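Long-range contact in monomethylamine methyltransferase mtmB1 (Methanosarcina barkeri, PDB 1TV4), which transfers the methyl group of monomethylamine to the corrinoid cofactor of its partner protein MtmC, a step in methanogenesis from methylamine: residues 123-128 with 153-158. Residues are numbered along the deposited sequence; the frame is centred on the assembly and turned at random.
Sequences KPIVQG and VDTIVN. With BG3 (3-methyl-5-sulfo-pyrrolidine-2-carboxylic acid), chain L; SO4 (sulfate ion), chain K.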
loop_
_atom_site.group_PDB
_atom_site.type_symbol
_atom_site.label_atom_id
_atom_site.label_comp_id
_atom_site.label_asym_id
_atom_site.label_seq_id
_atom_site.Cartn_x
_atom_site.Cartn_y
_atom_site.Cartn_z
ATOM N N LYS A 123 -25.825 -21.902 1.304
ATOM C CA LYS A 123 -25.690 -21.739 2.746
ATOM C C LYS A 123 -25.353 -20.285 3.067
ATOM O O LYS A 123 -24.593 -19.640 2.344
ATOM C CB LYS A 123 -24.578 -22.653 3.261
ATOM C CG LYS A 123 -24.322 -22.593 4.753
ATOM C CD LYS A 123 -23.061 -23.388 5.085
ATOM C CE LYS A 123 -22.817 -23.478 6.584
ATOM N NZ LYS A 123 -21.559 -24.228 6.875
ATOM N N PRO A 124 -25.929 -19.741 4.148
ATOM C CA PRO A 124 -25.624 -18.351 4.493
ATOM C C PRO A 124 -24.213 -18.208 5.059
ATOM O O PRO A 124 -23.569 -19.198 5.415
ATOM C CB PRO A 124 -26.703 -18.006 5.520
ATOM C CG PRO A 124 -26.952 -19.322 6.191
ATOM C CD PRO A 124 -26.996 -20.275 5.014
ATOM N N ILE A 125 -23.733 -16.973 5.125
ATOM C CA ILE A 125 -22.413 -16.694 5.671
ATOM C C ILE A 125 -22.524 -16.837 7.184
ATOM O O ILE A 125 -23.471 -16.332 7.793
ATOM C CB ILE A 125 -21.963 -15.253 5.327
ATOM C CG1 ILE A 125 -21.758 -15.115 3.816
ATOM C CG2 ILE A 125 -20.687 -14.903 6.080
ATOM C CD1 ILE A 125 -20.692 -16.038 3.247
ATOM N N VAL A 126 -21.562 -17.531 7.781
ATOM C CA VAL A 126 -21.546 -17.749 9.223
ATOM C C VAL A 126 -20.605 -16.758 9.901
ATOM O O VAL A 126 -19.381 -16.840 9.753
ATOM C CB VAL A 126 -21.085 -19.189 9.564
ATOM C CG1 VAL A 126 -21.039 -19.383 11.077
ATOM C CG2 VAL A 126 -22.028 -20.199 8.925
ATOM N N GLN A 127 -21.185 -15.810 10.629
ATOM C CA GLN A 127 -20.413 -14.802 11.345
ATOM C C GLN A 127 -20.417 -15.213 12.811
ATOM O O GLN A 127 -21.379 -14.957 13.533
ATOM C CB GLN A 127 -21.054 -13.423 11.165
ATOM C CG GLN A 127 -20.308 -12.281 11.839
ATOM C CD GLN A 127 -20.688 -10.933 11.260
ATOM O OE1 GLN A 127 -21.619 -10.268 11.729
ATOM N NE2 GLN A 127 -19.980 -10.530 10.217
ATOM N N GLY A 128 -19.340 -15.862 13.240
ATOM C CA GLY A 128 -19.265 -16.330 14.610
ATOM C C GLY A 128 -18.369 -15.521 15.517
ATOM O O GLY A 128 -17.335 -15.002 15.099
ATOM N N VAL A 153 -17.079 -21.220 10.544
ATOM C CA VAL A 153 -17.116 -19.763 10.645
ATOM C C VAL A 153 -16.413 -19.060 9.486
ATOM O O VAL A 153 -15.288 -19.411 9.133
ATOM C CB VAL A 153 -16.496 -19.306 11.985
ATOM C CG1 VAL A 153 -16.538 -17.788 12.099
ATOM C CG2 VAL A 153 -17.259 -19.941 13.148
ATOM N N ASP A 154 -17.094 -18.064 8.912
ATOM C CA ASP A 154 -16.593 -17.282 7.775
ATOM C C ASP A 154 -16.009 -15.928 8.177
ATOM O O ASP A 154 -14.973 -15.505 7.653
ATOM C CB ASP A 154 -17.720 -17.041 6.765
ATOM C CG ASP A 154 -18.211 -18.318 6.117
ATOM O OD1 ASP A 154 -17.377 -19.054 5.548
ATOM O OD2 ASP A 154 -19.432 -18.583 6.162
ATOM N N THR A 155 -16.695 -15.242 9.086
ATOM C CA THR A 155 -16.255 -13.942 9.577
ATOM C C THR A 155 -16.430 -13.942 11.086
ATOM O O THR A 155 -17.062 -14.843 11.638
ATOM C CB THR A 155 -17.095 -12.792 8.995
ATOM O OG1 THR A 155 -18.462 -12.951 9.396
ATOM C CG2 THR A 155 -17.008 -12.782 7.470
ATOM N N ILE A 156 -15.885 -12.927 11.747
ATOM C CA ILE A 156 -15.968 -12.832 13.200
ATOM C C ILE A 156 -16.834 -11.663 13.660
ATOM O O ILE A 156 -16.767 -10.581 13.086
ATOM C CB ILE A 156 -14.560 -12.612 13.824
ATOM C CG1 ILE A 156 -13.606 -13.746 13.426
ATOM C CG2 ILE A 156 -14.674 -12.488 15.342
ATOM C CD1 ILE A 156 -13.984 -15.116 13.974
ATOM N N VAL A 157 -17.669 -11.889 14.672
ATOM C CA VAL A 157 -18.449 -10.795 15.247
ATOM C C VAL A 157 -17.780 -10.579 16.605
ATOM O O VAL A 157 -17.753 -11.472 17.458
ATOM C CB VAL A 157 -19.961 -11.128 15.409
ATOM C CG1 VAL A 157 -20.156 -12.464 16.104
ATOM C CG2 VAL A 157 -20.636 -10.010 16.194
ATOM N N ASN A 158 -17.215 -9.388 16.782
ATOM C CA ASN A 158 -16.464 -9.037 17.981
ATOM C C ASN A 158 -17.148 -9.108 19.340
ATOM O O ASN A 158 -18.328 -8.790 19.486
ATOM C CB ASN A 158 -15.887 -7.624 17.838
ATOM C CG ASN A 158 -15.030 -7.460 16.596
ATOM O OD1 ASN A 158 -14.848 -8.402 15.821
ATOM N ND2 ASN A 158 -14.501 -6.257 16.400
HETATM C C1 BG3 L . -23.800 -8.018 16.066
HETATM C C2 BG3 L . -24.181 -7.419 17.461
HETATM C C3 BG3 L . -23.106 -6.760 18.273
HETATM C C4 BG3 L . -23.923 -6.329 19.457
HETATM C C5 BG3 L . -25.060 -5.681 18.602
HETATM C C6 BG3 L . -22.060 -7.701 18.729
HETATM O O1 BG3 L . -23.975 -9.205 15.781
HETATM N N1 BG3 L . -25.247 -6.422 17.290
HETATM S S1 BG3 L . -26.599 -5.636 19.526
HETATM O O2 BG3 L . -26.357 -4.901 20.781
HETATM O O3 BG3 L . -27.624 -5.004 18.680
HETATM O O4 BG3 L . -26.977 -7.020 19.861
HETATM S S SO4 K . -22.856 -23.014 -0.872
HETATM O O1 SO4 K . -22.216 -22.857 -2.191
HETATM O O2 SO4 K . -23.509 -21.749 -0.493
HETATM O O3 SO4 K . -23.860 -24.091 -0.935
HETATM O O4 SO4 K . -21.833 -23.355 0.131
HETATM O O HOH W 1 -21.055 -20.247 4.978
#
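Gln127 and Thr155 lie side by side where two neighbouring parallel strands of the TIM barrel, 125-128 and 155-161, pair. Thr155 O accepts from Gly128 N (3.0 Å), and Val157 N reaches Gly128 O from above its carbonyl plane. Packing is close at Gly128, where glycine fits because Val153 CG2 crowds the place of a beta carbon. Gln127, its CG anti to the backbone N (chi1 -178°), crosses Val157 at about a right angle, CG 3.8 Å from Val157 CB. NE2 donates to Thr155 OG1 (3.0 Å), a hydroxyl suited to a buried amide and lying near its plane; OE1 accepts from Ser365 OG, which also bonds the pyrrolysine-derived ligand. A leucine here would probably leave both hydroxyls without their amide partner and the Ser365 side chain freer to turn. Apolar Val157 packs CG2 against the ligand, 3.5 Å from its O1.

Where the strands begin, Ile125 and Asp154 are partly exposed. The short carboxylate of Asp154 stands in for a backbone carbonyl, taking Val126 N on the anti lone pair of OD2 (2.9 Å, almost straight); a water joins OD2 to Pro124 O. Val126 O is gripped twice, by Asp154 N at 2.7 Å and by Thr155 N. Gln127, by holding Ser365, is thus probably second shell to the ligand pocket.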